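Local coordinates for protein glycosyl transferase (Staphylococcus aureus, PDB 5TZJ) that belongs to glycosyl transferase family 2 and holds uridine-diphosphate-N-acetylglucosamine in a pocket beside the end of a parallel strand, at residues 5-10 with 33-38; 15-20 with 47-52; 85-90 with 157-162. One frame throughout, in Å; residues are numbered along the deposited sequence.

Overall arrangement
From the N terminus, strand 3-9 leads into helix 16-24 and then strand 33-39, and contact 1 closes this beta-alpha-beta loop by pairing the two strands. Contact 2 sets helix 16-24 against the next helix, 46-51, closing the 26 residues between 15-20 and 47-52, strand 33-39 among them. Its segments alternate with those of contact 1, so the two loops cross, and they touch where Leu19 and Ile16 lie on Val7 and Thr9. Contact 3 follows in series, closing a loop of 66 residues between 85-90 and 157-162. Strand 86-89 also pairs with strand 3-9, which makes contacts 1 and 3 neighbours in one sheet. Leu19 packs against Val90, joining contact 2 to contact 3.

Contact 1. Residues 5-10 with 33-38; sequences VIVPTY and FEVVVV. With UD1 (uridine-diphosphate-N-acetylglucosamine), chain C.
Strands 3-9 and 33-39 form the parallel pair of a beta-alpha-beta unit, with Val5, Ile6, Val7 and Pro8 in step with Val35, Val36, Val37 and Val38. Five backbone hydrogen bonds join them. Val5 lends both its groups: its N binds Glu34 O at 2.8 Å, and its O receives Val36 N at 2.7 Å in a nearly straight bond of 170°. Val7 repeats the pattern between Val36 O and Val38 N, and Thr9 N closes the series on Val38 O at 2.9 Å.

The valines alternate between the faces. Val7 CG2 comes to 4.2 Å from Val35 CG1, on the face that helix 16-24 covers through Leu19 and Leu23. At the start of that row Val5 runs side by side with Phe33, CG2 to CD2. At its end Thr9 crosses Val37 at about a right angle, CG2 meeting CG1 at 3.8 Å. With chi1 at 63°, Thr9 CG2 lies anti to the carbonyl carbon and meets Val37, while OG1 bonds to Asp39. On the other face Ile6 CG1 lies against Val36 CB, and Ala78 of helix 72-81 packs on both residues.

At the last bridged residue the strand meets the ligand. Pro8 O accepts a 2.7 Å hydrogen bond from O3B of uridine-diphosphate-N-acetylglucosamine and a longer one, 3.3 Å, from O2', so both ribose hydroxyls share one carbonyl. Past the bridge, Tyr10 CB lies 3.7 Å from the base atom N3. A nucleotide held at the C-terminal end of a parallel strand is characteristic of Rossmann-like folds, including the GT-A fold of this family.

Contact 2. Residues 15-20 with 47-52; sequences YITELL and LQIVEK
The bond from Glu51 N to Leu47 O, 2.9 Å long, closes the helical turn that presents Ile49 and Val50 to Ile16, Thr17 and Leu20. The facing turn has its own backbone bond, Leu20 N to Ile16 O at 3.1 Å, which puts Ile16 and Leu20 one turn apart along the same side of their helix. Between the two helices the contact is made by van der Waals packing.

Ile49 is the middle of it. Its methyl CG2, anti to the backbone N (chi1 -64° for the other branch, CG1), reaches between two residues of the opposite helix: Thr17 OG1 at 3.4 Å, crossing at about a right angle, and Ile16 CG2 at 3.9 Å. The two isoleucines slide past each other in opposite directions; they touch through their CG2 methyls, and Ile16 CD1 turns to Val7 and Thr9.

One residue further on, Val50 offers CG2 to two partners. Ile16 CG1 approaches it obliquely at 4.2 Å, and Leu20 CD1 comes across it at 4.1 Å. The same Leu20 methyl lies 4.0 Å from Val50 CA, so it rests partly on the helix backbone.

The short helical segments run nearly alongside each other, at 23° with their axes 10.2 Å apart, and meet through one layer of side chains. Both helices lie on the parallel part of the mixed sheet, strands 3-9, 33-39 and 59-63: Ile16 and Leu19 settle on Thr9 and Val7 of strand 3-9, Leu47 and Val50 on Val61 of strand 59-63, and Tyr53 touches Thr17 from the loop after helix 46-51.

Contact 3. Residues 85-90 with 157-162; sequences EFVLFV and YRTALL
Val87 and Tyr157 make the tight centre of this contact, an antiparallel hydrogen-bonded pair in which Val87 N binds Tyr157 O at 2.7 Å and Tyr157 N returns to Val87 O at 2.8 Å. Around that pair the side chains close up. Val87 CG2 meets Leu162 CD1 at 3.7 Å, and the edge of the Phe89 ring comes up to Tyr157, CD2 to CE2 at 3.8 Å. These two rings are steeply inclined, their planes 73° apart, and Phe181 packs on both. The Tyr157 hydroxyl is taken up by Thr182.

On the opposite face of the strands Phe86 lies against Arg158. Its CZ sits over the centre of one guanidinium face, 3.6 Å from Arg158 CZ, but with the planes at 58° the groups are not stacked. The bend in the arginine chain (chi3 -63°) helps turn one face of the guanidinium toward Phe86 CZ. A salt bridge from NE to Asp114 holds it there.

The looser side begins at Glu85. Its carboxylate OE2 stays 4.3 Å from Arg158 NH1, beyond a salt bridge, OE1 makes a long, weak ion pair with Lys2, and the residue is exposed. Its backbone is held more firmly: Glu85 O accepts Thr159 N at 2.9 Å and also a water, which in turn accepts Ala160 N. The residue just before the strand is thus tied to the first turn of helix 159-164, for which Arg158 is the N-cap residue.

Strand 86-89 lies in the mixed sheet between strands 3-9 and 156-158, and the latter pairs onward with strand 115-122. Helix 72-81 brings Leu79 onto Val87 and Leu162, while helix 177-188 packs on Tyr157, Leu161 and Leu162.

Contact 1. Residues 5-10 with 33-38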
loop_
_atom_site.group_PDB
_atom_site.type_symbol
_atom_site.label_atom_id
_atom_site.label_comp_id
_atom_site.label_asym_id
_atom_site.label_seq_id
_atom_site.Cartn_x
_atom_site.Cartn_y
_atom_site.Cartn_z
ATOM N N VAL A 5 6.414 -11.154 -14.347
ATOM C CA VAL A 5 6.439 -11.300 -12.893
ATOM C C VAL A 5 7.679 -10.588 -12.364
ATOM O O VAL A 5 8.812 -10.982 -12.682
ATOM C CB VAL A 5 6.449 -12.779 -12.500
ATOM C CG1 VAL A 5 6.434 -12.899 -10.979
ATOM C CG2 VAL A 5 5.256 -13.480 -13.168
ATOM N N ILE A 6 7.488 -9.547 -11.560
ATOM C CA ILE A 6 8.613 -8.707 -11.142
ATOM C C ILE A 6 8.957 -9.023 -9.688
ATOM O O ILE A 6 8.107 -8.896 -8.797
ATOM C CB ILE A 6 8.297 -7.216 -11.356
ATOM C CG1 ILE A 6 8.334 -6.906 -12.868
ATOM C CG2 ILE A 6 9.246 -6.320 -10.510
ATOM C CD1 ILE A 6 7.840 -5.530 -13.254
ATOM N N VAL A 7 10.217 -9.379 -9.444
ATOM C CA VAL A 7 10.714 -9.866 -8.159
ATOM C C VAL A 7 11.932 -9.053 -7.766
ATOM O O VAL A 7 13.010 -9.247 -8.343
ATOM C CB VAL A 7 11.107 -11.356 -8.233
ATOM C CG1 VAL A 7 11.596 -11.848 -6.849
ATOM C CG2 VAL A 7 9.939 -12.187 -8.762
ATOM N N PRO A 8 11.824 -8.131 -6.817
ATOM C CA PRO A 8 13.045 -7.517 -6.267
ATOM C C PRO A 8 13.646 -8.470 -5.246
ATOM O O PRO A 8 12.924 -9.027 -4.420
ATOM C CB PRO A 8 12.539 -6.226 -5.603
ATOM C CG PRO A 8 11.017 -6.606 -5.128
ATOM C CD PRO A 8 10.581 -7.670 -6.206
ATOM N N THR A 9 14.968 -8.673 -5.279
ATOM C CA THR A 9 15.589 -9.553 -4.284
ATOM C C THR A 9 16.663 -8.820 -3.476
ATOM O O THR A 9 17.322 -7.897 -3.982
ATOM C CB THR A 9 16.225 -10.801 -4.937
ATOM O OG1 THR A 9 17.280 -10.397 -5.822
ATOM C CG2 THR A 9 15.175 -11.590 -5.742
ATOM N N TYR A 10 16.863 -9.266 -2.223
ATOM C CA TYR A 10 17.909 -8.699 -1.352
ATOM C C TYR A 10 18.265 -9.733 -0.289
ATOM O O TYR A 10 17.515 -9.897 0.674
ATOM C CB TYR A 10 17.500 -7.389 -0.695
ATOM C CG TYR A 10 18.676 -6.786 0.114
ATOM C CD1 TYR A 10 19.978 -6.784 -0.413
ATOM C CD2 TYR A 10 18.497 -6.280 1.398
ATOM C CE1 TYR A 10 21.040 -6.267 0.291
ATOM C CE2 TYR A 10 19.580 -5.744 2.125
ATOM C CZ TYR A 10 20.839 -5.751 1.560
ATOM O OH TYR A 10 21.917 -5.240 2.241
ATOM N N PHE A 33 4.967 -15.905 -20.218
ATOM C CA PHE A 33 5.325 -14.964 -19.166
ATOM C C PHE A 33 6.837 -14.963 -19.021
ATOM O O PHE A 33 7.551 -15.803 -19.592
ATOM C CB PHE A 33 4.603 -15.253 -17.827
ATOM C CG PHE A 33 5.051 -16.507 -17.102
ATOM C CD1 PHE A 33 4.533 -17.742 -17.440
ATOM C CD2 PHE A 33 5.950 -16.448 -16.054
ATOM C CE1 PHE A 33 4.921 -18.888 -16.759
ATOM C CE2 PHE A 33 6.334 -17.596 -15.364
ATOM C CZ PHE A 33 5.807 -18.813 -15.717
ATOM N N GLU A 34 7.319 -13.945 -18.324
ATOM C CA GLU A 34 8.725 -13.778 -18.040
ATOM C C GLU A 34 8.839 -13.430 -16.567
ATOM O O GLU A 34 7.876 -12.929 -15.971
ATOM C CB GLU A 34 9.347 -12.666 -18.894
ATOM C CG GLU A 34 8.922 -11.243 -18.501
ATOM C CD GLU A 34 9.563 -10.195 -19.393
ATOM O OE1 GLU A 34 10.426 -10.569 -20.215
ATOM O OE2 GLU A 34 9.209 -9.002 -19.295
ATOM N N VAL A 35 9.995 -13.737 -15.978
ATOM C CA VAL A 35 10.256 -13.446 -14.580
ATOM C C VAL A 35 11.411 -12.473 -14.568
ATOM O O VAL A 35 12.499 -12.808 -15.049
ATOM C CB VAL A 35 10.590 -14.715 -13.775
ATOM C CG1 VAL A 35 10.830 -14.367 -12.268
ATOM C CG2 VAL A 35 9.529 -15.747 -13.949
ATOM N N VAL A 36 11.177 -11.270 -14.055
ATOM C CA VAL A 36 12.166 -10.203 -14.083
ATOM C C VAL A 36 12.661 -10.025 -12.665
ATOM O O VAL A 36 11.948 -9.495 -11.798
ATOM C CB VAL A 36 11.606 -8.890 -14.640
ATOM C CG1 VAL A 36 12.754 -7.862 -14.816
ATOM C CG2 VAL A 36 10.834 -9.150 -15.937
ATOM N N VAL A 37 13.877 -10.483 -12.436
ATOM C CA VAL A 37 14.504 -10.472 -11.131
ATOM C C VAL A 37 15.528 -9.356 -11.146
ATOM O O VAL A 37 16.471 -9.388 -11.965
ATOM C CB VAL A 37 15.164 -11.831 -10.813
ATOM C CG1 VAL A 37 15.932 -11.752 -9.451
ATOM C CG2 VAL A 37 14.109 -12.945 -10.796
ATOM N N VAL A 38 15.360 -8.384 -10.245
ATOM C CA VAL A 38 16.370 -7.366 -10.026
ATOM C C VAL A 38 16.891 -7.496 -8.600
ATOM O O VAL A 38 16.145 -7.335 -7.626
ATOM C CB VAL A 38 15.845 -5.956 -10.297
ATOM C CG1 VAL A 38 17.005 -4.920 -10.082
ATOM C CG2 VAL A 38 15.316 -5.905 -11.688
HETATM C "C1'" UD1 C . 5.580 -5.473 2.648
HETATM C "C2'" UD1 C . 4.884 -5.420 1.294
HETATM C "C3'" UD1 C . 5.949 -5.179 0.278
HETATM C "C4'" UD1 C . 6.390 -3.768 0.458
HETATM C "C5'" UD1 C . 7.168 -3.694 1.774
HETATM C "C6'" UD1 C . 7.618 -2.289 2.046
HETATM C "C7'" UD1 C . 2.760 -6.751 1.443
HETATM C "C8'" UD1 C . 2.120 -5.571 2.152
HETATM N "N2'" UD1 C . 4.140 -6.683 1.033
HETATM O "O1'" UD1 C . 6.396 -6.585 2.620
HETATM O "O3'" UD1 C . 5.501 -5.471 -1.077
HETATM O "O4'" UD1 C . 7.189 -3.367 -0.638
HETATM O "O5'" UD1 C . 6.318 -4.174 2.899
HETATM O "O6'" UD1 C . 6.570 -1.393 1.768
HETATM O "O7'" UD1 C . 2.156 -7.742 1.239
HETATM N N1 UD1 C . 13.970 -5.696 -1.069
HETATM C C2 UD1 C . 14.890 -5.033 -2.037
HETATM N N3 UD1 C . 15.950 -4.091 -1.558
HETATM C C4 UD1 C . 16.054 -3.824 -0.127
HETATM C C5 UD1 C . 15.109 -4.472 0.841
HETATM C C6 UD1 C . 14.067 -5.405 0.352
HETATM O O2 UD1 C . 14.785 -5.263 -3.182
HETATM O O4 UD1 C . 16.896 -3.078 0.255
HETATM C C1B UD1 C . 12.929 -6.550 -1.579
HETATM C C2B UD1 C . 12.742 -7.951 -0.774
HETATM O "O2'" UD1 C . 13.744 -8.926 -1.266
HETATM C C3B UD1 C . 11.473 -8.288 -1.001
HETATM C C4B UD1 C . 10.707 -6.961 -1.178
HETATM O O4B UD1 C . 11.781 -5.890 -1.437
HETATM O O3B UD1 C . 11.319 -9.020 -2.309
HETATM C C5B UD1 C . 9.958 -6.545 -0.038
HETATM O O5B UD1 C . 10.815 -6.401 1.062
HETATM P PA UD1 C . 10.368 -7.184 2.444
HETATM O O1A UD1 C . 11.510 -7.194 3.427
HETATM O O2A UD1 C . 9.900 -8.589 2.113
HETATM O O3A UD1 C . 9.075 -6.285 2.993
HETATM P PB UD1 C . 7.661 -6.830 3.658
HETATM O O1B UD1 C . 7.675 -8.300 4.012
HETATM O O2B UD1 C . 7.621 -6.002 4.933
#

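Contact 2. Residues 15-20 with 47-52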
loop_
_atom_site.group_PDB
_atom_site.type_symbol
_atom_site.label_atom_id
_atom_site.label_comp_id
_atom_site.label_asym_id
_atom_site.label_seq_id
_atom_site.Cartn_x
_atom_site.Cartn_y
_atom_site.Cartn_z
ATOM N N TYR A 15 14.970 -18.251 1.033
ATOM C CA TYR A 15 13.580 -18.501 0.650
ATOM C C TYR A 15 13.291 -18.364 -0.837
ATOM O O TYR A 15 12.206 -18.771 -1.262
ATOM C CB TYR A 15 12.628 -17.563 1.425
ATOM C CG TYR A 15 13.164 -16.158 1.638
ATOM C CD1 TYR A 15 13.056 -15.191 0.646
ATOM C CD2 TYR A 15 13.783 -15.801 2.835
ATOM C CE1 TYR A 15 13.545 -13.877 0.840
ATOM C CE2 TYR A 15 14.284 -14.500 3.048
ATOM C CZ TYR A 15 14.168 -13.527 2.044
ATOM O OH TYR A 15 14.664 -12.226 2.256
ATOM N N ILE A 16 14.205 -17.805 -1.641
ATOM C CA ILE A 16 13.838 -17.448 -3.009
ATOM C C ILE A 16 13.410 -18.666 -3.814
ATOM O O ILE A 16 12.633 -18.534 -4.767
ATOM C CB ILE A 16 14.994 -16.704 -3.704
ATOM C CG1 ILE A 16 14.559 -16.179 -5.073
ATOM C CG2 ILE A 16 16.189 -17.580 -3.798
ATOM C CD1 ILE A 16 13.537 -15.039 -4.984
ATOM N N THR A 17 13.861 -19.861 -3.416
ATOM C CA THR A 17 13.476 -21.080 -4.122
ATOM C C THR A 17 11.965 -21.312 -4.080
ATOM O O THR A 17 11.375 -21.755 -5.076
ATOM C CB THR A 17 14.226 -22.278 -3.534
ATOM O OG1 THR A 17 15.636 -22.077 -3.705
ATOM C CG2 THR A 17 13.840 -23.540 -4.232
ATOM N N GLU A 18 11.315 -21.052 -2.941
ATOM C CA GLU A 18 9.873 -21.301 -2.894
ATOM C C GLU A 18 9.144 -20.480 -3.959
ATOM O O GLU A 18 8.308 -21.017 -4.699
ATOM C CB GLU A 18 9.303 -21.024 -1.498
ATOM C CG GLU A 18 10.270 -21.313 -0.348
ATOM C CD GLU A 18 10.509 -22.799 -0.066
ATOM O OE1 GLU A 18 11.137 -23.075 0.973
ATOM O OE2 GLU A 18 10.093 -23.692 -0.852
ATOM N N LEU A 19 9.511 -19.207 -4.115
ATOM C CA LEU A 19 8.902 -18.387 -5.166
ATOM C C LEU A 19 9.164 -18.963 -6.555
ATOM O O LEU A 19 8.234 -19.141 -7.354
ATOM C CB LEU A 19 9.433 -16.960 -5.095
ATOM C CG LEU A 19 9.058 -16.080 -6.294
ATOM C CD1 LEU A 19 7.539 -16.026 -6.559
ATOM C CD2 LEU A 19 9.605 -14.675 -6.038
ATOM N N LEU A 20 10.438 -19.219 -6.878
ATOM C CA LEU A 20 10.776 -19.674 -8.222
ATOM C C LEU A 20 10.125 -21.018 -8.545
ATOM O O LEU A 20 9.736 -21.242 -9.692
ATOM C CB LEU A 20 12.293 -19.743 -8.390
ATOM C CG LEU A 20 13.024 -18.408 -8.176
ATOM C CD1 LEU A 20 14.525 -18.621 -7.919
ATOM C CD2 LEU A 20 12.807 -17.470 -9.343
ATOM N N LEU A 47 21.734 -14.929 -6.283
ATOM C CA LEU A 47 21.765 -14.920 -7.745
ATOM C C LEU A 47 22.120 -16.285 -8.317
ATOM O O LEU A 47 21.625 -16.654 -9.395
ATOM C CB LEU A 47 22.744 -13.868 -8.268
ATOM C CG LEU A 47 22.232 -12.414 -8.332
ATOM C CD1 LEU A 47 23.215 -11.589 -9.189
ATOM C CD2 LEU A 47 20.847 -12.309 -8.873
ATOM N N GLN A 48 22.979 -17.038 -7.627
ATOM C CA GLN A 48 23.297 -18.376 -8.102
ATOM C C GLN A 48 22.090 -19.294 -7.983
ATOM O O GLN A 48 21.898 -20.162 -8.838
ATOM C CB GLN A 48 24.499 -18.940 -7.343
ATOM C CG GLN A 48 25.796 -18.157 -7.599
ATOM C CD GLN A 48 26.049 -17.017 -6.594
ATOM O OE1 GLN A 48 25.131 -16.286 -6.186
ATOM N NE2 GLN A 48 27.320 -16.854 -6.205
ATOM N N ILE A 49 21.243 -19.097 -6.963
ATOM C CA ILE A 49 19.996 -19.871 -6.918
ATOM C C ILE A 49 19.061 -19.455 -8.049
ATOM O O ILE A 49 18.487 -20.308 -8.737
ATOM C CB ILE A 49 19.318 -19.750 -5.543
ATOM C CG1 ILE A 49 20.233 -20.365 -4.476
ATOM C CG2 ILE A 49 18.009 -20.497 -5.545
ATOM C CD1 ILE A 49 19.863 -19.994 -3.057
ATOM N N VAL A 50 18.936 -18.152 -8.303
ATOM C CA VAL A 50 18.092 -17.696 -9.405
ATOM C C VAL A 50 18.549 -18.300 -10.737
ATOM O O VAL A 50 17.723 -18.695 -11.568
ATOM C CB VAL A 50 18.045 -16.155 -9.453
ATOM C CG1 VAL A 50 17.410 -15.690 -10.755
ATOM C CG2 VAL A 50 17.238 -15.573 -8.236
ATOM N N GLU A 51 19.866 -18.412 -10.958
ATOM C CA GLU A 51 20.346 -18.890 -12.253
ATOM C C GLU A 51 20.062 -20.367 -12.502
ATOM O O GLU A 51 20.125 -20.811 -13.658
ATOM C CB GLU A 51 21.850 -18.612 -12.402
ATOM C CG GLU A 51 22.062 -17.176 -12.812
ATOM C CD GLU A 51 21.665 -16.973 -14.260
ATOM O OE1 GLU A 51 21.128 -15.869 -14.556
ATOM O OE2 GLU A 51 21.914 -17.911 -15.089
ATOM N N LYS A 52 19.751 -21.145 -11.463
ATOM C CA LYS A 52 19.350 -22.523 -11.714
ATOM C C LYS A 52 18.012 -22.627 -12.456
ATOM O O LYS A 52 17.687 -23.715 -12.937
ATOM C CB LYS A 52 19.287 -23.305 -10.395
ATOM C CG LYS A 52 20.547 -23.206 -9.512
ATOM C CD LYS A 52 20.377 -24.035 -8.231
ATOM C CE LYS A 52 21.317 -23.594 -7.111
ATOM N NZ LYS A 52 22.584 -24.400 -7.049
#

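Contact 3. Residues 85-90 with 157-162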
loop_
_atom_site.group_PDB
_atom_site.type_symbol
_atom_site.label_atom_id
_atom_site.label_comp_id
_atom_site.label_asym_id
_atom_site.label_seq_id
_atom_site.Cartn_x
_atom_site.Cartn_y
_atom_site.Cartn_z
ATOM N N GLU A 85 2.217 -7.871 -21.245
ATOM C CA GLU A 85 1.081 -6.949 -21.356
ATOM C C GLU A 85 0.625 -6.458 -19.974
ATOM O O GLU A 85 0.132 -5.329 -19.845
ATOM C CB GLU A 85 -0.078 -7.601 -22.109
ATOM C CG GLU A 85 -1.153 -6.604 -22.567
ATOM C CD GLU A 85 -2.247 -7.219 -23.440
ATOM O OE1 GLU A 85 -2.655 -8.379 -23.191
ATOM O OE2 GLU A 85 -2.703 -6.528 -24.381
ATOM N N PHE A 86 0.819 -7.287 -18.948
ATOM C CA PHE A 86 0.492 -7.018 -17.559
ATOM C C PHE A 86 1.705 -7.306 -16.692
ATOM O O PHE A 86 2.512 -8.174 -17.036
ATOM C CB PHE A 86 -0.675 -7.908 -17.140
ATOM C CG PHE A 86 -1.981 -7.480 -17.740
ATOM C CD1 PHE A 86 -2.393 -7.966 -18.966
ATOM C CD2 PHE A 86 -2.768 -6.554 -17.090
ATOM C CE1 PHE A 86 -3.576 -7.539 -19.521
ATOM C CE2 PHE A 86 -3.947 -6.125 -17.637
ATOM C CZ PHE A 86 -4.352 -6.619 -18.853
ATOM N N VAL A 87 1.820 -6.616 -15.545
ATOM C CA VAL A 87 2.832 -6.992 -14.571
ATOM C C VAL A 87 2.189 -7.516 -13.295
ATOM O O VAL A 87 1.091 -7.104 -12.880
ATOM C CB VAL A 87 3.826 -5.860 -14.239
ATOM C CG1 VAL A 87 4.586 -5.420 -15.508
ATOM C CG2 VAL A 87 3.144 -4.684 -13.583
ATOM N N LEU A 88 2.912 -8.436 -12.654
ATOM C CA LEU A 88 2.590 -8.915 -11.314
ATOM C C LEU A 88 3.837 -8.773 -10.465
ATOM O O LEU A 88 4.887 -9.313 -10.823
ATOM C CB LEU A 88 2.146 -10.373 -11.326
ATOM C CG LEU A 88 2.036 -11.061 -9.962
ATOM C CD1 LEU A 88 0.983 -10.415 -9.048
ATOM C CD2 LEU A 88 1.721 -12.578 -10.209
ATOM N N PHE A 89 3.722 -8.057 -9.353
ATOM C CA PHE A 89 4.819 -7.913 -8.408
ATOM C C PHE A 89 4.710 -8.981 -7.323
ATOM O O PHE A 89 3.686 -9.092 -6.646
ATOM C CB PHE A 89 4.817 -6.520 -7.764
ATOM C CG PHE A 89 4.983 -5.399 -8.743
ATOM C CD1 PHE A 89 6.281 -4.989 -9.163
ATOM C CD2 PHE A 89 3.879 -4.796 -9.305
ATOM C CE1 PHE A 89 6.428 -3.952 -10.081
ATOM C CE2 PHE A 89 4.020 -3.750 -10.218
ATOM C CZ PHE A 89 5.298 -3.330 -10.609
ATOM N N VAL A 90 5.767 -9.761 -7.150
ATOM C CA VAL A 90 5.826 -10.743 -6.075
ATOM C C VAL A 90 7.110 -10.529 -5.304
ATOM O O VAL A 90 8.195 -10.508 -5.902
ATOM C CB VAL A 90 5.796 -12.184 -6.602
ATOM C CG1 VAL A 90 5.679 -13.137 -5.400
ATOM C CG2 VAL A 90 4.676 -12.332 -7.580
ATOM N N TYR A 157 -1.165 -5.400 -12.775
ATOM C CA TYR A 157 -1.370 -4.077 -13.359
ATOM C C TYR A 157 -1.108 -4.127 -14.853
ATOM O O TYR A 157 -0.135 -4.746 -15.292
ATOM C CB TYR A 157 -0.460 -3.047 -12.779
ATOM C CG TYR A 157 -0.427 -2.953 -11.268
ATOM C CD1 TYR A 157 -1.017 -1.859 -10.633
ATOM C CD2 TYR A 157 0.204 -3.923 -10.474
ATOM C CE1 TYR A 157 -0.983 -1.728 -9.264
ATOM C CE2 TYR A 157 0.242 -3.795 -9.074
ATOM C CZ TYR A 157 -0.340 -2.682 -8.487
ATOM O OH TYR A 157 -0.326 -2.490 -7.120
ATOM N N ARG A 158 -1.953 -3.442 -15.637
ATOM C CA ARG A 158 -1.684 -3.362 -17.067
ATOM C C ARG A 158 -0.416 -2.548 -17.271
ATOM O O ARG A 158 -0.293 -1.448 -16.722
ATOM C CB ARG A 158 -2.845 -2.722 -17.818
ATOM C CG ARG A 158 -2.653 -2.719 -19.360
ATOM C CD ARG A 158 -3.823 -1.983 -20.008
ATOM N NE ARG A 158 -5.083 -2.679 -19.758
ATOM C CZ ARG A 158 -5.545 -3.684 -20.518
ATOM N NH1 ARG A 158 -4.838 -4.107 -21.564
ATOM N NH2 ARG A 158 -6.705 -4.273 -20.226
ATOM N N THR A 159 0.529 -3.091 -18.053
ATOM C CA THR A 159 1.835 -2.443 -18.165
ATOM C C THR A 159 1.713 -1.038 -18.764
ATOM O O THR A 159 2.346 -0.089 -18.279
ATOM C CB THR A 159 2.785 -3.336 -18.981
ATOM O OG1 THR A 159 2.832 -4.641 -18.378
ATOM C CG2 THR A 159 4.211 -2.736 -19.043
ATOM N N ALA A 160 0.873 -0.873 -19.791
ATOM C CA ALA A 160 0.667 0.456 -20.372
ATOM C C ALA A 160 0.007 1.426 -19.394
ATOM O O ALA A 160 0.198 2.648 -19.514
ATOM C CB ALA A 160 -0.171 0.358 -21.645
ATOM N N LEU A 161 -0.796 0.931 -18.443
ATOM C CA LEU A 161 -1.365 1.864 -17.470
ATOM C C LEU A 161 -0.265 2.517 -16.667
ATOM O O LEU A 161 -0.282 3.732 -16.436
ATOM C CB LEU A 161 -2.349 1.166 -16.531
ATOM C CG LEU A 161 -2.750 2.023 -15.324
ATOM C CD1 LEU A 161 -3.888 3.000 -15.683
ATOM C CD2 LEU A 161 -3.142 1.117 -14.203
ATOM N N LEU A 162 0.713 1.722 -16.251
ATOM C CA LEU A 162 1.835 2.238 -15.482
ATOM C C LEU A 162 2.714 3.136 -16.339
ATOM O O LEU A 162 3.056 4.258 -15.943
ATOM C CB LEU A 162 2.637 1.059 -14.899
ATOM C CG LEU A 162 1.831 0.129 -13.948
ATOM C CD1 LEU A 162 2.721 -1.016 -13.380
ATOM C CD2 LEU A 162 1.153 0.937 -12.774
HETATM O O HOH W 1 0.061 -3.042 -21.460
#